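Side-chain contacts in calcium-dependent protein kinase, putative (Plasmodium falciparum, PDB 3MSE), which probably phosphorylates serine and threonine residues of other proteins in response to calcium, which its C-terminal EF-hand region, the part crystallised here, binds: residues A[94-97]-A[98-102]; A[33-36]-A[37-41]. All coordinates share one frame; numbering follows the deposited sequence.

Interaction 1: residues A[94-97]-A[98-102]; sequences EFMA and GCYRW
The F95 ring carries the sulfur of C99 over one face: SG stands 3.7 Å from the ring centroid, 15° off the normal and displaced toward the rim, with CZ the nearest ring atom. This Cys sulfur-aromatic contact joins residues one helical turn apart. F95 holds CG anti to its own nitrogen, and C99 carries SG beside its backbone N, which brings the thiol above the ring. On the W102 indole, Y100 CD2 lies 3.5 Å above one face, over the centre, while NE1 at the edge donates to A97 O at 3.1 Å. That bond is nearly straight (162°) and lies in the indole plane, 17° off the plane of the carbonyl. Here helix 92-99, the second helix of the second EF-hand-like unit in the pair, comes to its end. From Y100 on the backbone is no longer helical, and the last turn shifts toward i to i+3 bonding: C99 N bonds to M96 O, and more weakly to F95 O in the i to i+4 position, and Y100 N keeps a weak i to i+4 bond to M96 O. The indole N-H thus reaches a carbonyl of the final turn from beyond the helix end. M96, bent at chi2, brings its CE methyl obliquely to both aromatic residues, 3.9 Å from Y100 CB and 4.1 Å from W102 CZ2; its chain runs beside Y100 and crosses W102 at about a right angle. Helix 18-48 lies against F95 through L44 and L48. In the second subunit, I24 packs on W102, L31 on M96, and N9 ND2 bonds to C99 O.

Interaction 2: residues A[33-36]-A[37-41]; sequences VINN and HIKYI
Four successive i to i+4 bonds, H37 N to V33 O, I38 N to I34 O, K39 N to N35 O and Y40 N to N36 O, keep this part of the backbone in regular alpha-helix. It belongs to the long helix 18-48, whose C-terminal end leads into the first calcium-binding EF-hand loop. The bond from K39 N to N35 O is short at 2.9 Å but the most bent of the four (146°), its donor standing above the carbonyl plane. I34 and I38 run side by side on one flank, pointing the same way, and meet through methyls: I34 CG2 is 4.0 Å from I38 CD1. I34 places CG2 anti to its nitrogen (chi1 -70° for CG1), while I38 sends CG1 past I34 O at 3.5 Å before reaching that methyl. Y100 packs on H37, and Y92 on I38, so helix 92-99 and the turn after it lie along this side. On the dimer side, L31 of the second subunit touches I34, and its N35 and I38 pack against I38 and N35 here. N35 and K39 slant across one another; the bend at chi3 turns the lysine methylene CE toward N35 OD1, 3.8 Å away, a van der Waals contact, and that at chi4 then sets the direction of NZ. The Y40 hydroxyl is hydrogen-bonded to the backbone N of S3 of the second subunit. The H37 imidazole lies alongside V33, its CD2 3.6 Å from V33 O and its NE2 4.0 Å from V33 CG1.

In the fold
Both contacts are local, but interaction 2 lies within helix 18-48, whereas interaction 1 runs over the end of helix 92-99 into the turn after it. All the touching residues of interaction 1 are buried, while interaction 2 is partly exposed. They lie against each other across the packing of helix 92-99 on helix 18-48: I41 CD1 is 3.8 Å from C99 CB, and I41 CG2 is 3.9 Å from M96 CB. Y100 OH rests 3.6 Å from I34 CG1. Sulfur and aromatic groups dominate at the C-terminal end of helix 92-99. Mid-helix 33-41 instead relies on regular backbone bonds, aliphatic packing and polar side chains at its more exposed positions. The second subunit reaches both.

Interaction 1: residues A[94-97]-A[98-102]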
loop_
_atom_site.group_PDB
_atom_site.type_symbol
_atom_site.label_atom_id
_atom_site.label_comp_id
_atom_site.label_asym_id
_atom_site.label_seq_id
_atom_site.Cartn_x
_atom_site.Cartn_y
_atom_site.Cartn_z
ATOM N N GLU A 94 3.389 3.089 -15.592
ATOM C CA GLU A 94 3.318 1.909 -16.467
ATOM C C GLU A 94 4.471 0.907 -16.261
ATOM O O GLU A 94 4.257 -0.321 -16.329
ATOM C CB GLU A 94 3.208 2.340 -17.919
ATOM C CG GLU A 94 1.913 3.154 -18.175
ATOM C CD GLU A 94 1.950 3.969 -19.463
ATOM O OE1 GLU A 94 0.933 4.644 -19.746
ATOM O OE2 GLU A 94 2.968 3.934 -20.201
ATOM N N PHE A 95 5.658 1.440 -15.981
ATOM C CA PHE A 95 6.860 0.649 -15.740
ATOM C C PHE A 95 6.665 -0.093 -14.439
ATOM O O PHE A 95 6.915 -1.286 -14.326
ATOM C CB PHE A 95 8.096 1.555 -15.636
ATOM C CG PHE A 95 9.398 0.806 -15.393
ATOM C CD1 PHE A 95 10.075 0.937 -14.187
ATOM C CD2 PHE A 95 9.948 -0.016 -16.384
ATOM C CE1 PHE A 95 11.291 0.265 -13.969
ATOM C CE2 PHE A 95 11.164 -0.703 -16.172
ATOM C CZ PHE A 95 11.833 -0.563 -14.985
ATOM N N MET A 96 6.184 0.637 -13.449
ATOM C CA MET A 96 6.053 0.099 -12.135
ATOM C C MET A 96 4.932 -0.955 -12.032
ATOM O O MET A 96 5.045 -1.932 -11.267
ATOM C CB MET A 96 5.939 1.272 -11.161
ATOM C CG MET A 96 4.697 1.346 -10.421
ATOM S SD MET A 96 5.217 0.620 -8.905
ATOM C CE MET A 96 3.618 0.016 -8.401
ATOM N N ALA A 97 3.884 -0.790 -12.830
ATOM C CA ALA A 97 2.833 -1.787 -12.941
ATOM C C ALA A 97 3.377 -3.173 -13.367
ATOM O O ALA A 97 2.908 -4.188 -12.896
ATOM C CB ALA A 97 1.776 -1.324 -13.924
ATOM N N GLY A 98 4.361 -3.189 -14.256
ATOM C CA GLY A 98 4.917 -4.445 -14.756
ATOM C C GLY A 98 6.021 -5.016 -13.890
ATOM O O GLY A 98 6.344 -6.198 -14.030
ATOM N N CYS A 99 6.584 -4.189 -13.001
ATOM C CA CYS A 99 7.716 -4.574 -12.150
ATOM C C CYS A 99 7.301 -5.038 -10.769
ATOM O O CYS A 99 8.065 -5.749 -10.102
ATOM C CB CYS A 99 8.716 -3.430 -11.968
ATOM S SG CYS A 99 9.623 -2.972 -13.427
ATOM N N TYR A 100 6.108 -4.635 -10.331
ATOM C CA TYR A 100 5.687 -4.876 -8.950
ATOM C C TYR A 100 5.033 -6.235 -8.796
ATOM O O TYR A 100 4.225 -6.629 -9.629
ATOM C CB TYR A 100 4.724 -3.767 -8.480
ATOM C CG TYR A 100 4.372 -3.827 -7.013
ATOM C CD1 TYR A 100 5.237 -3.315 -6.039
ATOM C CD2 TYR A 100 3.170 -4.389 -6.595
ATOM C CE1 TYR A 100 4.902 -3.381 -4.666
ATOM C CE2 TYR A 100 2.828 -4.454 -5.241
ATOM C CZ TYR A 100 3.690 -3.952 -4.293
ATOM O OH TYR A 100 3.338 -4.030 -2.966
ATOM N N ARG A 101 5.374 -6.957 -7.733
ATOM C CA ARG A 101 4.740 -8.252 -7.483
ATOM C C ARG A 101 3.398 -8.052 -6.795
ATOM O O ARG A 101 3.340 -7.712 -5.617
ATOM C CB ARG A 101 5.631 -9.176 -6.650
ATOM C CG ARG A 101 5.130 -10.624 -6.612
ATOM C CD ARG A 101 6.225 -11.577 -6.147
ATOM N NE ARG A 101 5.779 -12.971 -6.092
ATOM C CZ ARG A 101 5.412 -13.603 -4.978
ATOM N NH1 ARG A 101 5.026 -14.870 -5.029
ATOM N NH2 ARG A 101 5.427 -12.973 -3.812
ATOM N N TRP A 102 2.330 -8.281 -7.550
ATOM C CA TRP A 102 0.967 -8.021 -7.097
ATOM C C TRP A 102 0.395 -9.118 -6.194
ATOM O O TRP A 102 -0.582 -8.889 -5.486
ATOM C CB TRP A 102 0.059 -7.708 -8.299
ATOM C CG TRP A 102 0.448 -6.385 -8.920
ATOM C CD1 TRP A 102 1.210 -6.191 -10.035
ATOM C CD2 TRP A 102 0.159 -5.086 -8.400
ATOM N NE1 TRP A 102 1.402 -4.845 -10.257
ATOM C CE2 TRP A 102 0.762 -4.146 -9.264
ATOM C CE3 TRP A 102 -0.559 -4.622 -7.290
ATOM C CZ2 TRP A 102 0.660 -2.764 -9.052
ATOM C CZ3 TRP A 102 -0.657 -3.251 -7.081
ATOM C CH2 TRP A 102 -0.061 -2.341 -7.963
#

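Interaction 2: residues A[33-36]-A[37-41]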
loop_
_atom_site.group_PDB
_atom_site.type_symbol
_atom_site.label_atom_id
_atom_site.label_comp_id
_atom_site.label_asym_id
_atom_site.label_seq_id
_atom_site.Cartn_x
_atom_site.Cartn_y
_atom_site.Cartn_z
ATOM N N VAL A 33 7.624 -2.054 3.903
ATOM C CA VAL A 33 8.052 -3.164 3.042
ATOM C C VAL A 33 7.688 -2.827 1.606
ATOM O O VAL A 33 8.543 -2.819 0.729
ATOM C CB VAL A 33 7.423 -4.508 3.483
ATOM C CG1 VAL A 33 7.575 -5.592 2.385
ATOM C CG2 VAL A 33 8.037 -4.980 4.803
ATOM N N ILE A 34 6.415 -2.502 1.395
ATOM C CA ILE A 34 5.905 -2.053 0.111
ATOM C C ILE A 34 6.748 -0.921 -0.467
ATOM O O ILE A 34 7.171 -0.983 -1.627
ATOM C CB ILE A 34 4.416 -1.653 0.244
ATOM C CG1 ILE A 34 3.576 -2.916 0.468
ATOM C CG2 ILE A 34 3.947 -0.865 -0.976
ATOM C CD1 ILE A 34 2.141 -2.681 0.905
ATOM N N ASN A 35 7.011 0.092 0.354
ATOM C CA ASN A 35 7.772 1.273 -0.041
ATOM C C ASN A 35 9.229 0.967 -0.402
ATOM O O ASN A 35 9.838 1.679 -1.200
ATOM C CB ASN A 35 7.711 2.327 1.081
ATOM C CG ASN A 35 8.674 3.488 0.864
ATOM O OD1 ASN A 35 9.712 3.591 1.523
ATOM N ND2 ASN A 35 8.340 4.356 -0.067
ATOM N N ASN A 36 9.796 -0.072 0.208
ATOM C CA ASN A 36 11.147 -0.513 -0.155
ATOM C C ASN A 36 11.178 -1.086 -1.567
ATOM O O ASN A 36 12.065 -0.738 -2.347
ATOM C CB ASN A 36 11.702 -1.528 0.850
ATOM C CG ASN A 36 12.042 -0.900 2.187
ATOM O OD1 ASN A 36 12.584 0.210 2.255
ATOM N ND2 ASN A 36 11.732 -1.613 3.266
ATOM N N HIS A 37 10.203 -1.943 -1.884
ATOM C CA HIS A 37 10.027 -2.476 -3.248
ATOM C C HIS A 37 9.894 -1.330 -4.251
ATOM O O HIS A 37 10.600 -1.302 -5.262
ATOM C CB HIS A 37 8.802 -3.403 -3.354
ATOM C CG HIS A 37 8.930 -4.692 -2.597
ATOM N ND1 HIS A 37 10.033 -5.516 -2.693
ATOM C CD2 HIS A 37 8.067 -5.322 -1.762
ATOM C CE1 HIS A 37 9.860 -6.576 -1.922
ATOM N NE2 HIS A 37 8.673 -6.485 -1.350
ATOM N N ILE A 38 9.016 -0.369 -3.953
ATOM C CA ILE A 38 8.822 0.782 -4.830
ATOM C C ILE A 38 10.098 1.608 -4.994
ATOM O O ILE A 38 10.382 2.112 -6.087
ATOM C CB ILE A 38 7.654 1.677 -4.367
ATOM C CG1 ILE A 38 6.343 0.897 -4.422
ATOM C CG2 ILE A 38 7.558 2.938 -5.229
ATOM C CD1 ILE A 38 5.175 1.641 -3.829
ATOM N N LYS A 39 10.868 1.740 -3.919
ATOM C CA LYS A 39 12.137 2.458 -3.975
ATOM C C LYS A 39 13.103 1.787 -4.970
ATOM O O LYS A 39 13.736 2.471 -5.778
ATOM C CB LYS A 39 12.767 2.545 -2.581
ATOM C CG LYS A 39 13.848 3.609 -2.430
ATOM C CD LYS A 39 14.248 3.828 -0.952
ATOM C CE LYS A 39 13.068 4.333 -0.098
ATOM N NZ LYS A 39 12.623 5.730 -0.436
ATOM N N TYR A 40 13.202 0.456 -4.912
ATOM C CA TYR A 40 14.037 -0.283 -5.866
ATOM C C TYR A 40 13.583 0.009 -7.300
ATOM O O TYR A 40 14.394 0.392 -8.147
ATOM C CB TYR A 40 14.064 -1.795 -5.590
ATOM C CG TYR A 40 14.949 -2.543 -6.572
ATOM C CD1 TYR A 40 16.342 -2.562 -6.418
ATOM C CD2 TYR A 40 14.401 -3.192 -7.684
ATOM C CE1 TYR A 40 17.161 -3.229 -7.336
ATOM C CE2 TYR A 40 15.209 -3.855 -8.601
ATOM C CZ TYR A 40 16.581 -3.870 -8.423
ATOM O OH TYR A 40 17.367 -4.532 -9.335
ATOM N N ILE A 41 12.284 -0.131 -7.550
ATOM C CA ILE A 41 11.718 0.174 -8.866
ATOM C C ILE A 41 12.031 1.616 -9.268
ATOM O O ILE A 41 12.326 1.894 -10.437
ATOM C CB ILE A 41 10.195 -0.155 -8.940
ATOM C CG1 ILE A 41 9.964 -1.663 -8.804
ATOM C CG2 ILE A 41 9.578 0.350 -10.245
ATOM C CD1 ILE A 41 8.528 -2.060 -8.440
#